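Local coordinates for uncharacterized protein (Bacteroides ovatus, PDB 3P02) that is of unknown function but joins an N-terminal beta domain of the E-set clan to a C-terminal antiparallel beta domain of the BT_3044-like family, at residues Y37-V43 and A105-F111; D226-I232 and S245-K250; D117-K121 and D206-Y210. All coordinates share one frame. Where two conformers were deposited one is given. Residue numbers count along the deposited sequence, not the author numbering.

Interaction 1: Y37-V43 and A105-F111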
loop_
_atom_site.group_PDB
_atom_site.type_symbol
_atom_site.label_atom_id
_atom_site.label_comp_id
_atom_site.label_asym_id
_atom_site.label_seq_id
_atom_site.Cartn_x
_atom_site.Cartn_y
_atom_site.Cartn_z
ATOM N N TYR A 37 13.339 -4.294 -0.308
ATOM C CA TYR A 37 13.688 -2.933 -0.672
ATOM C C TYR A 37 14.407 -2.266 0.499
ATOM O O TYR A 37 13.956 -2.387 1.649
ATOM C CB TYR A 37 12.436 -2.124 -1.050
ATOM C CG TYR A 37 12.723 -0.694 -1.459
ATOM C CD1 TYR A 37 13.423 -0.409 -2.631
ATOM C CD2 TYR A 37 12.257 0.374 -0.702
ATOM C CE1 TYR A 37 13.691 0.905 -3.015
ATOM C CE2 TYR A 37 12.516 1.697 -1.078
ATOM C CZ TYR A 37 13.224 1.955 -2.245
ATOM O OH TYR A 37 13.515 3.249 -2.621
ATOM N N THR A 38 15.488 -1.540 0.210
ATOM C CA THR A 38 16.174 -0.731 1.223
ATOM C C THR A 38 15.730 0.704 1.038
ATOM O O THR A 38 15.954 1.286 -0.021
ATOM C CB THR A 38 17.683 -0.860 1.175
ATOM O OG1 THR A 38 18.017 -2.215 1.432
ATOM C CG2 THR A 38 18.372 0.059 2.213
ATOM N N TYR A 39 15.089 1.257 2.051
ATOM C CA TYR A 39 14.641 2.639 2.043
ATOM C C TYR A 39 15.666 3.490 2.797
ATOM O O TYR A 39 16.024 3.156 3.934
ATOM C CB TYR A 39 13.270 2.761 2.680
ATOM C CG TYR A 39 12.823 4.193 2.836
ATOM C CD1 TYR A 39 12.345 4.920 1.747
ATOM C CD2 TYR A 39 12.820 4.807 4.083
ATOM C CE1 TYR A 39 11.914 6.242 1.895
ATOM C CE2 TYR A 39 12.403 6.127 4.239
ATOM C CZ TYR A 39 11.968 6.845 3.141
ATOM O OH TYR A 39 11.548 8.141 3.315
ATOM N N ASN A 40 16.116 4.603 2.187
ATOM C CA ASN A 40 17.104 5.467 2.853
ATOM C C ASN A 40 16.407 6.646 3.463
ATOM O O ASN A 40 15.924 7.515 2.748
ATOM C CB ASN A 40 18.181 5.922 1.854
ATOM C CG ASN A 40 18.933 4.741 1.354
ATOM O OD1 ASN A 40 18.709 4.243 0.233
ATOM N ND2 ASN A 40 19.682 4.155 2.245
ATOM N N LEU A 41 16.277 6.634 4.795
ATOM C CA LEU A 41 15.589 7.679 5.527
ATOM C C LEU A 41 16.584 8.829 5.829
ATOM O O LEU A 41 17.528 8.602 6.583
ATOM C CB LEU A 41 15.018 7.056 6.819
ATOM C CG LEU A 41 14.309 7.987 7.799
ATOM C CD1 LEU A 41 13.212 8.804 7.130
ATOM C CD2 LEU A 41 13.700 7.186 8.938
ATOM N N PRO A 42 16.375 10.053 5.266
ATOM C CA PRO A 42 17.338 11.148 5.489
ATOM C C PRO A 42 17.336 11.646 6.923
ATOM O O PRO A 42 16.266 11.849 7.515
ATOM C CB PRO A 42 16.879 12.259 4.524
ATOM C CG PRO A 42 16.046 11.555 3.483
ATOM C CD PRO A 42 15.347 10.442 4.282
ATOM N N VAL A 43 18.549 11.890 7.443
ATOM C CA VAL A 43 18.806 12.414 8.781
ATOM C C VAL A 43 19.449 13.785 8.574
ATOM O O VAL A 43 20.346 13.889 7.734
ATOM C CB VAL A 43 19.740 11.419 9.558
ATOM C CG1 VAL A 43 20.169 11.978 10.923
ATOM C CG2 VAL A 43 19.064 10.056 9.730
ATOM N N ALA A 105 22.973 12.566 7.039
ATOM C CA ALA A 105 23.207 11.132 7.174
ATOM C C ALA A 105 22.004 10.387 6.637
ATOM O O ALA A 105 20.991 11.006 6.307
ATOM C CB ALA A 105 23.461 10.760 8.631
ATOM N N LEU A 106 22.137 9.067 6.490
ATOM C CA LEU A 106 21.044 8.228 6.010
ATOM C C LEU A 106 20.862 7.028 6.899
ATOM O O LEU A 106 21.843 6.402 7.296
ATOM C CB LEU A 106 21.345 7.753 4.584
ATOM C CG LEU A 106 21.168 8.806 3.483
ATOM C CD1 LEU A 106 21.685 8.264 2.198
ATOM C CD2 LEU A 106 19.687 9.214 3.316
ATOM N N LEU A 107 19.615 6.720 7.212
ATOM C CA LEU A 107 19.289 5.528 7.953
ATOM C C LEU A 107 18.762 4.518 6.951
ATOM O O LEU A 107 17.657 4.711 6.443
ATOM C CB LEU A 107 18.278 5.772 9.083
ATOM C CG LEU A 107 17.845 4.499 9.865
ATOM C CD1 LEU A 107 19.027 3.844 10.569
ATOM C CD2 LEU A 107 16.766 4.832 10.866
ATOM N N PRO A 108 19.540 3.485 6.609
ATOM C CA PRO A 108 19.015 2.495 5.648
ATOM C C PRO A 108 18.139 1.473 6.365
ATOM O O PRO A 108 18.581 0.813 7.319
ATOM C CB PRO A 108 20.264 1.874 5.023
ATOM C CG PRO A 108 21.426 2.192 6.013
ATOM C CD PRO A 108 20.910 3.149 7.070
ATOM N N ILE A 109 16.878 1.365 5.913
ATOM C CA ILE A 109 15.937 0.400 6.469
ATOM C C ILE A 109 15.685 -0.671 5.425
ATOM O O ILE A 109 15.104 -0.368 4.378
ATOM C CB ILE A 109 14.612 1.042 6.945
ATOM C CG1 ILE A 109 14.894 2.188 7.957
ATOM C CG2 ILE A 109 13.694 -0.035 7.563
ATOM C CD1 ILE A 109 14.199 3.411 7.706
ATOM N N GLU A 110 16.092 -1.918 5.724
ATOM C CA GLU A 110 15.873 -3.024 4.799
ATOM C C GLU A 110 14.529 -3.652 5.076
ATOM O O GLU A 110 14.324 -4.214 6.151
ATOM C CB GLU A 110 16.987 -4.064 4.914
ATOM C CG GLU A 110 18.331 -3.532 4.414
ATOM C CD GLU A 110 19.499 -4.504 4.416
ATOM O OE1 GLU A 110 19.333 -5.644 4.909
ATOM O OE2 GLU A 110 20.584 -4.124 3.917
ATOM N N PHE A 111 13.590 -3.490 4.159
ATOM C CA PHE A 111 12.286 -4.134 4.283
ATOM C C PHE A 111 12.324 -5.496 3.597
ATOM O O PHE A 111 12.868 -5.604 2.482
ATOM C CB PHE A 111 11.207 -3.268 3.630
ATOM C CG PHE A 111 10.913 -2.023 4.441
ATOM C CD1 PHE A 111 10.102 -2.089 5.571
ATOM C CD2 PHE A 111 11.495 -0.804 4.112
ATOM C CE1 PHE A 111 9.795 -0.941 6.302
ATOM C CE2 PHE A 111 11.208 0.343 4.861
ATOM C CZ PHE A 111 10.374 0.260 5.960
#

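Interaction 2: D226-I232 and S245-K250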
loop_
_atom_site.group_PDB
_atom_site.type_symbol
_atom_site.label_atom_id
_atom_site.label_comp_id
_atom_site.label_asym_id
_atom_site.label_seq_id
_atom_site.Cartn_x
_atom_site.Cartn_y
_atom_site.Cartn_z
ATOM N N ASP A 226 -3.778 -12.658 -27.793
ATOM C CA ASP A 226 -2.967 -12.247 -26.650
ATOM C C ASP A 226 -3.803 -12.094 -25.356
ATOM O O ASP A 226 -3.429 -11.325 -24.467
ATOM C CB ASP A 226 -2.115 -10.993 -26.931
ATOM C CG ASP A 226 -2.799 -9.809 -27.582
ATOM O OD1 ASP A 226 -3.944 -9.959 -28.034
ATOM O OD2 ASP A 226 -2.155 -8.741 -27.693
ATOM N N LEU A 227 -4.890 -12.876 -25.229
ATOM C CA LEU A 227 -5.675 -12.932 -23.993
ATOM C C LEU A 227 -4.971 -13.930 -23.080
ATOM O O LEU A 227 -4.485 -14.972 -23.555
ATOM C CB LEU A 227 -7.128 -13.372 -24.243
ATOM C CG LEU A 227 -8.158 -12.327 -24.666
ATOM C CD1 LEU A 227 -7.966 -11.916 -26.125
ATOM C CD2 LEU A 227 -9.572 -12.914 -24.543
ATOM N N TYR A 228 -4.912 -13.639 -21.792
ATOM C CA TYR A 228 -4.282 -14.524 -20.825
ATOM C C TYR A 228 -5.279 -14.997 -19.786
ATOM O O TYR A 228 -6.186 -14.258 -19.414
ATOM C CB TYR A 228 -3.099 -13.837 -20.157
ATOM C CG TYR A 228 -1.901 -13.755 -21.073
ATOM C CD1 TYR A 228 -0.986 -14.800 -21.148
ATOM C CD2 TYR A 228 -1.741 -12.681 -21.944
ATOM C CE1 TYR A 228 0.083 -14.762 -22.044
ATOM C CE2 TYR A 228 -0.704 -12.653 -22.875
ATOM C CZ TYR A 228 0.219 -13.685 -22.905
ATOM O OH TYR A 228 1.252 -13.648 -23.812
ATOM N N LYS A 229 -5.109 -16.242 -19.339
ATOM C CA LYS A 229 -5.985 -16.866 -18.343
ATOM C C LYS A 229 -5.726 -16.296 -16.941
ATOM O O LYS A 229 -4.616 -15.850 -16.607
ATOM C CB LYS A 229 -5.717 -18.396 -18.277
ATOM C CG LYS A 229 -6.104 -19.152 -19.532
ATOM C CD LYS A 229 -5.717 -20.644 -19.391
ATOM C CE LYS A 229 -5.678 -21.285 -20.742
ATOM N NZ LYS A 229 -5.368 -22.728 -20.614
HETATM N N MSE A 230 -6.767 -16.378 -16.116
HETATM C CA MSE A 230 -6.731 -16.006 -14.706
HETATM C C MSE A 230 -7.407 -17.066 -13.880
HETATM O O MSE A 230 -8.152 -17.913 -14.403
HETATM C CB MSE A 230 -7.454 -14.674 -14.491
HETATM C CG MSE A 230 -6.810 -13.539 -15.270
HETATM SE SE MSE A 230 -7.596 -11.864 -14.810
HETATM C CE MSE A 230 -6.852 -11.805 -12.991
ATOM N N LYS A 231 -7.149 -17.010 -12.574
ATOM C CA LYS A 231 -7.899 -17.765 -11.575
ATOM C C LYS A 231 -8.609 -16.731 -10.703
ATOM O O LYS A 231 -8.064 -15.651 -10.473
ATOM C CB LYS A 231 -6.998 -18.675 -10.734
ATOM C CG LYS A 231 -6.401 -19.814 -11.568
ATOM C CD LYS A 231 -5.413 -20.658 -10.781
ATOM C CE LYS A 231 -4.764 -21.715 -11.645
ATOM N NZ LYS A 231 -3.761 -22.505 -10.883
ATOM N N ILE A 232 -9.788 -17.069 -10.212
ATOM C CA ILE A 232 -10.542 -16.231 -9.286
ATOM C C ILE A 232 -11.088 -17.132 -8.176
ATOM O O ILE A 232 -11.608 -18.224 -8.465
ATOM C CB ILE A 232 -11.671 -15.401 -9.991
ATOM C CG1 ILE A 232 -12.224 -14.324 -9.018
ATOM C CG2 ILE A 232 -12.803 -16.325 -10.568
ATOM C CD1 ILE A 232 -13.255 -13.315 -9.691
ATOM N N SER A 245 -17.440 -17.758 -14.571
ATOM C CA SER A 245 -16.460 -17.741 -15.641
ATOM C C SER A 245 -15.106 -17.394 -15.125
ATOM O O SER A 245 -14.976 -16.545 -14.234
ATOM C CB SER A 245 -16.827 -16.763 -16.755
ATOM O OG SER A 245 -17.069 -15.475 -16.233
ATOM N N THR A 246 -14.087 -18.042 -15.692
ATOM C CA THR A 246 -12.731 -17.677 -15.280
ATOM C C THR A 246 -12.382 -16.383 -16.000
ATOM O O THR A 246 -12.537 -16.265 -17.233
ATOM C CB THR A 246 -11.705 -18.787 -15.541
ATOM O OG1 THR A 246 -11.765 -19.111 -16.916
ATOM C CG2 THR A 246 -11.938 -20.017 -14.680
ATOM N N PRO A 247 -11.925 -15.356 -15.253
ATOM C CA PRO A 247 -11.613 -14.085 -15.925
ATOM C C PRO A 247 -10.423 -14.208 -16.878
ATOM O O PRO A 247 -9.660 -15.189 -16.852
ATOM C CB PRO A 247 -11.307 -13.119 -14.759
ATOM C CG PRO A 247 -11.810 -13.790 -13.522
ATOM C CD PRO A 247 -11.696 -15.264 -13.794
ATOM N N THR A 248 -10.295 -13.212 -17.770
ATOM C CA THR A 248 -9.177 -13.110 -18.717
ATOM C C THR A 248 -8.562 -11.716 -18.628
ATOM O O THR A 248 -9.196 -10.781 -18.118
ATOM C CB THR A 248 -9.611 -13.385 -20.158
ATOM O OG1 THR A 248 -10.530 -12.353 -20.553
ATOM C CG2 THR A 248 -10.202 -14.774 -20.347
ATOM N N TYR A 249 -7.338 -11.560 -19.116
ATOM C CA TYR A 249 -6.760 -10.220 -19.138
ATOM C C TYR A 249 -5.886 -10.031 -20.344
ATOM O O TYR A 249 -5.412 -10.999 -20.968
ATOM C CB TYR A 249 -5.979 -9.869 -17.861
ATOM C CG TYR A 249 -4.648 -10.575 -17.711
ATOM C CD1 TYR A 249 -4.582 -11.910 -17.328
ATOM C CD2 TYR A 249 -3.451 -9.890 -17.893
ATOM C CE1 TYR A 249 -3.360 -12.542 -17.114
ATOM C CE2 TYR A 249 -2.214 -10.518 -17.686
ATOM C CZ TYR A 249 -2.178 -11.849 -17.310
ATOM O OH TYR A 249 -0.974 -12.496 -17.161
ATOM N N LYS A 250 -5.679 -8.755 -20.662
ATOM C CA LYS A 250 -4.779 -8.313 -21.712
ATOM C C LYS A 250 -3.911 -7.225 -21.141
ATOM O O LYS A 250 -4.366 -6.426 -20.305
ATOM C CB LYS A 250 -5.542 -7.802 -22.936
ATOM C CG LYS A 250 -6.294 -8.881 -23.710
ATOM C CD LYS A 250 -6.846 -8.332 -25.037
ATOM C CE LYS A 250 -5.797 -8.286 -26.125
ATOM N NZ LYS A 250 -6.312 -7.664 -27.374
#

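Interaction 3: D117-K121 and D206-Y210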
loop_
_atom_site.group_PDB
_atom_site.type_symbol
_atom_site.label_atom_id
_atom_site.label_comp_id
_atom_site.label_asym_id
_atom_site.label_seq_id
_atom_site.Cartn_x
_atom_site.Cartn_y
_atom_site.Cartn_z
ATOM N N ASP A 117 0.552 -9.323 5.202
ATOM C CA ASP A 117 -0.899 -9.240 4.937
ATOM C C ASP A 117 -1.247 -7.843 4.462
ATOM O O ASP A 117 -1.349 -6.924 5.266
ATOM C CB ASP A 117 -1.694 -9.594 6.211
ATOM C CG ASP A 117 -3.208 -9.592 6.046
ATOM O OD1 ASP A 117 -3.701 -9.195 4.948
ATOM O OD2 ASP A 117 -3.900 -9.951 7.010
ATOM N N ASP A 118 -1.512 -7.683 3.165
ATOM C CA ASP A 118 -1.791 -6.370 2.603
ATOM C C ASP A 118 -3.222 -5.902 2.830
ATOM O O ASP A 118 -3.589 -4.833 2.335
ATOM C CB ASP A 118 -1.430 -6.354 1.098
ATOM C CG ASP A 118 -1.072 -4.981 0.532
ATOM O OD1 ASP A 118 -0.557 -4.126 1.300
ATOM O OD2 ASP A 118 -1.216 -4.793 -0.685
ATOM N N SER A 119 -4.019 -6.634 3.630
ATOM C CA SER A 119 -5.353 -6.135 3.971
ATOM C C SER A 119 -5.271 -5.166 5.187
ATOM O O SER A 119 -6.254 -4.495 5.537
ATOM C CB SER A 119 -6.317 -7.284 4.289
ATOM O OG SER A 119 -5.991 -7.900 5.527
ATOM N N GLN A 120 -4.090 -5.129 5.846
ATOM C CA GLN A 120 -3.842 -4.308 7.025
ATOM C C GLN A 120 -2.929 -3.157 6.692
ATOM O O GLN A 120 -2.134 -3.282 5.769
ATOM C CB GLN A 120 -3.186 -5.162 8.117
ATOM C CG GLN A 120 -3.927 -6.473 8.394
ATOM C CD GLN A 120 -5.287 -6.219 8.978
ATOM O OE1 GLN A 120 -5.399 -5.689 10.089
ATOM N NE2 GLN A 120 -6.362 -6.540 8.215
ATOM N N LYS A 121 -3.043 -2.034 7.421
ATOM C CA LYS A 121 -2.155 -0.875 7.213
ATOM C C LYS A 121 -1.031 -0.996 8.218
ATOM O O LYS A 121 -1.301 -0.935 9.419
ATOM C CB LYS A 121 -2.902 0.473 7.410
ATOM C CG LYS A 121 -3.901 0.775 6.307
ATOM C CD LYS A 121 -4.392 2.236 6.304
ATOM C CE LYS A 121 -5.055 2.591 7.607
ATOM N NZ LYS A 121 -5.936 3.794 7.505
ATOM N N ASP A 206 -15.351 -4.993 8.219
ATOM C CA ASP A 206 -15.522 -6.405 7.848
ATOM C C ASP A 206 -14.819 -6.797 6.539
ATOM O O ASP A 206 -15.088 -7.881 6.012
ATOM C CB ASP A 206 -17.043 -6.719 7.721
ATOM C CG ASP A 206 -17.761 -5.987 6.596
ATOM O OD1 ASP A 206 -17.063 -5.364 5.728
ATOM O OD2 ASP A 206 -19.006 -6.013 6.581
ATOM N N ARG A 207 -13.876 -5.955 6.041
ATOM C CA ARG A 207 -13.316 -6.183 4.707
ATOM C C ARG A 207 -12.693 -7.575 4.474
ATOM O O ARG A 207 -12.857 -8.114 3.388
ATOM C CB ARG A 207 -12.315 -5.086 4.346
ATOM C CG ARG A 207 -11.056 -5.080 5.195
ATOM C CD ARG A 207 -10.271 -3.812 4.954
ATOM N NE ARG A 207 -9.045 -3.803 5.752
ATOM C CZ ARG A 207 -9.008 -3.497 7.040
ATOM N NH1 ARG A 207 -10.123 -3.146 7.681
ATOM N NH2 ARG A 207 -7.851 -3.487 7.692
ATOM N N ILE A 208 -11.978 -8.158 5.470
ATOM C CA ILE A 208 -11.348 -9.479 5.196
ATOM C C ILE A 208 -12.391 -10.524 4.769
ATOM O O ILE A 208 -12.081 -11.396 3.972
ATOM C CB ILE A 208 -10.558 -9.969 6.428
ATOM C CG1 ILE A 208 -9.352 -9.034 6.658
ATOM C CG2 ILE A 208 -10.108 -11.438 6.244
ATOM C CD1 ILE A 208 -8.561 -9.355 8.047
ATOM N N ASN A 209 -13.622 -10.433 5.287
ATOM C CA ASN A 209 -14.676 -11.395 4.923
ATOM C C ASN A 209 -15.038 -11.374 3.441
ATOM O O ASN A 209 -15.702 -12.302 2.968
ATOM C CB ASN A 209 -15.952 -11.046 5.692
ATOM C CG ASN A 209 -15.751 -11.118 7.176
ATOM O OD1 ASN A 209 -15.028 -11.985 7.667
ATOM N ND2 ASN A 209 -16.495 -10.301 7.898
ATOM N N TYR A 210 -14.683 -10.264 2.739
ATOM C CA TYR A 210 -15.113 -10.028 1.356
ATOM C C TYR A 210 -13.964 -10.102 0.361
ATOM O O TYR A 210 -14.114 -9.685 -0.776
ATOM C CB TYR A 210 -15.859 -8.662 1.279
ATOM C CG TYR A 210 -17.150 -8.776 2.056
ATOM C CD1 TYR A 210 -18.265 -9.395 1.497
ATOM C CD2 TYR A 210 -17.220 -8.391 3.400
ATOM C CE1 TYR A 210 -19.405 -9.652 2.248
ATOM C CE2 TYR A 210 -18.367 -8.639 4.162
ATOM C CZ TYR A 210 -19.460 -9.254 3.573
ATOM O OH TYR A 210 -20.586 -9.511 4.319
HETATM O O HOH W 1 -7.565 -3.333 10.677
#

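Interaction 1: Y37-V43 and A105-F111
Ile109 sits at the middle of the apolar face of this antiparallel strand pair. Its CD1 packs 3.8 Å from Leu41 CB and touches the edge of the Tyr39 ring, 4.1 Å from Tyr39 CD2. Toward one end, Tyr39 CB meets Phe111 CE2 at 3.9 Å; toward the other, Leu41 CB lies 4.2 Å from Leu107 CB and Val43 CB 3.9 Å from Ala105 CB. Behind these side chains the backbones are joined by an unbroken ladder of eight hydrogen bonds, from Tyr37 N to Phe111 O (3.1 Å) through to Ala105 N to Val43 O (3.0 Å). Pro42 and Pro108 fit without breaking it because both occupy non-hydrogen-bonded pairs, with Leu106 and Asn40. The reverse face is more polar: Thr38 OG1 rests 3.3 Å from Glu110 CG, and Asn40 ND2 3.6 Å from Pro108 CB. Strand 36-45 is flanked on its other side by 13-15, and strand 104-112 by 90-91. The Tyr39 and Ile109 face packs onto strands 25-30 and 146-154 of a second sheet, meeting Val27 and Leu149, a face-to-face arrangement consistent with an E-set beta sandwich.

Interaction 2: D226-I232 and S245-K250
Strands 228-234 and 242-255 form a beta hairpin within the large C-terminal antiparallel sheet, and these segments cover most of its first strand and the early part of its second. At Ser245 the strands are splayed; the OG atom turns to Asp271 O on strand 262-278. Thr246 only brushes Met230, its CB 3.8 Å from Met230 O. Pro247 is more involved: its CD packs 3.6 Å from Ile232 CG2 and its CB 3.9 Å from SE of Met230, a selenomethionine, while Met230 N makes a weak 3.2 Å hydrogen bond to Pro247 O. Regular pairing starts at Thr248, opposite Lys229, with Thr248 OG1 bonded to Asp271. Tyr249 pairs with Tyr228 through Tyr249 N to Tyr228 O (2.9 Å) and Tyr228 N to Tyr249 O (2.8 Å). Its ring takes Tyr228 CB over one face in a CH-pi contact and Met230 obliquely in a Met-aromatic one, and its hydroxyl reaches Thr217 O on strand 211-220. Last comes Lys250, whose NZ forms a salt bridge with Asp226 OD1 at 3.4 Å.

Interaction 3: D117-K121 and D206-Y210
This is a small polar contact between loops of the two halves of the chain: the 117-121 turn, which leads into strand 122-130 of the N-terminal part, meets the 206-210 loop ahead of strand 211-220 in the C-terminal part. Only 187 Å² is buried, and the key element is one arginine. Arg207 points its guanidinium edge-on at the carbonyl of Ser119, so that Arg207 NE and Arg207 NH2 each donate to Ser119 O at 2.9 Å. The third nitrogen, NH1, is held by Tyr204 O, which helps fix the group's direction. The carbonyl is presented by a type I beta turn from Asp117 to Gln120, combined with an Asx turn: Asp117 OD1 accepts from Ser119 N at 2.9 Å and also from Ser119 OG at 2.7 Å. Ser119 OG in turn accepts from Gln120 NE2 at 3.0 Å, tying the Gln120 side chain back over the turn. On the partner side, Arg207 and Ile208 belong to a short 3-10 segment, 207-209; Tyr210 N bonds back to Arg207 O at 2.9 Å. Ile208 lays its aliphatic chain against the turn, its CG1 3.7 Å from Ser119 OG and its CD1 3.6 Å from Gln120 NE2. A water accepts from Arg207 NH2 at 3.0 Å and lies 3.3 Å from Gln120 OE1, an oxygen that also accepts from Arg83 NH1. Next to this contact, Asp118 OD2 takes a hydrogen bond from Val187 N, and Ser119 packs against Phe194 and Tyr196 of strand 192-196.

From the N terminus, interaction 1 comes first: strand 104-112 returns to pair with 36-45 after 61 intervening residues, completing the middle of a small sheet in the N-terminal part. A few residues on, interaction 3 opens at 117-121 and closes 84 residues later at 206-210, bridging the N- and C-terminal parts. Interaction 2 then closes the shortest loop, 12 residues, as a local hairpin of the C-terminal sheet. The three follow in series, with none nesting or crossing. Interactions 1 and 2 lie on opposite sides of the chain's centre, their centres 39 Å apart; interaction 3 approaches each to about 10 or 11 Å between nearest atoms, without touching.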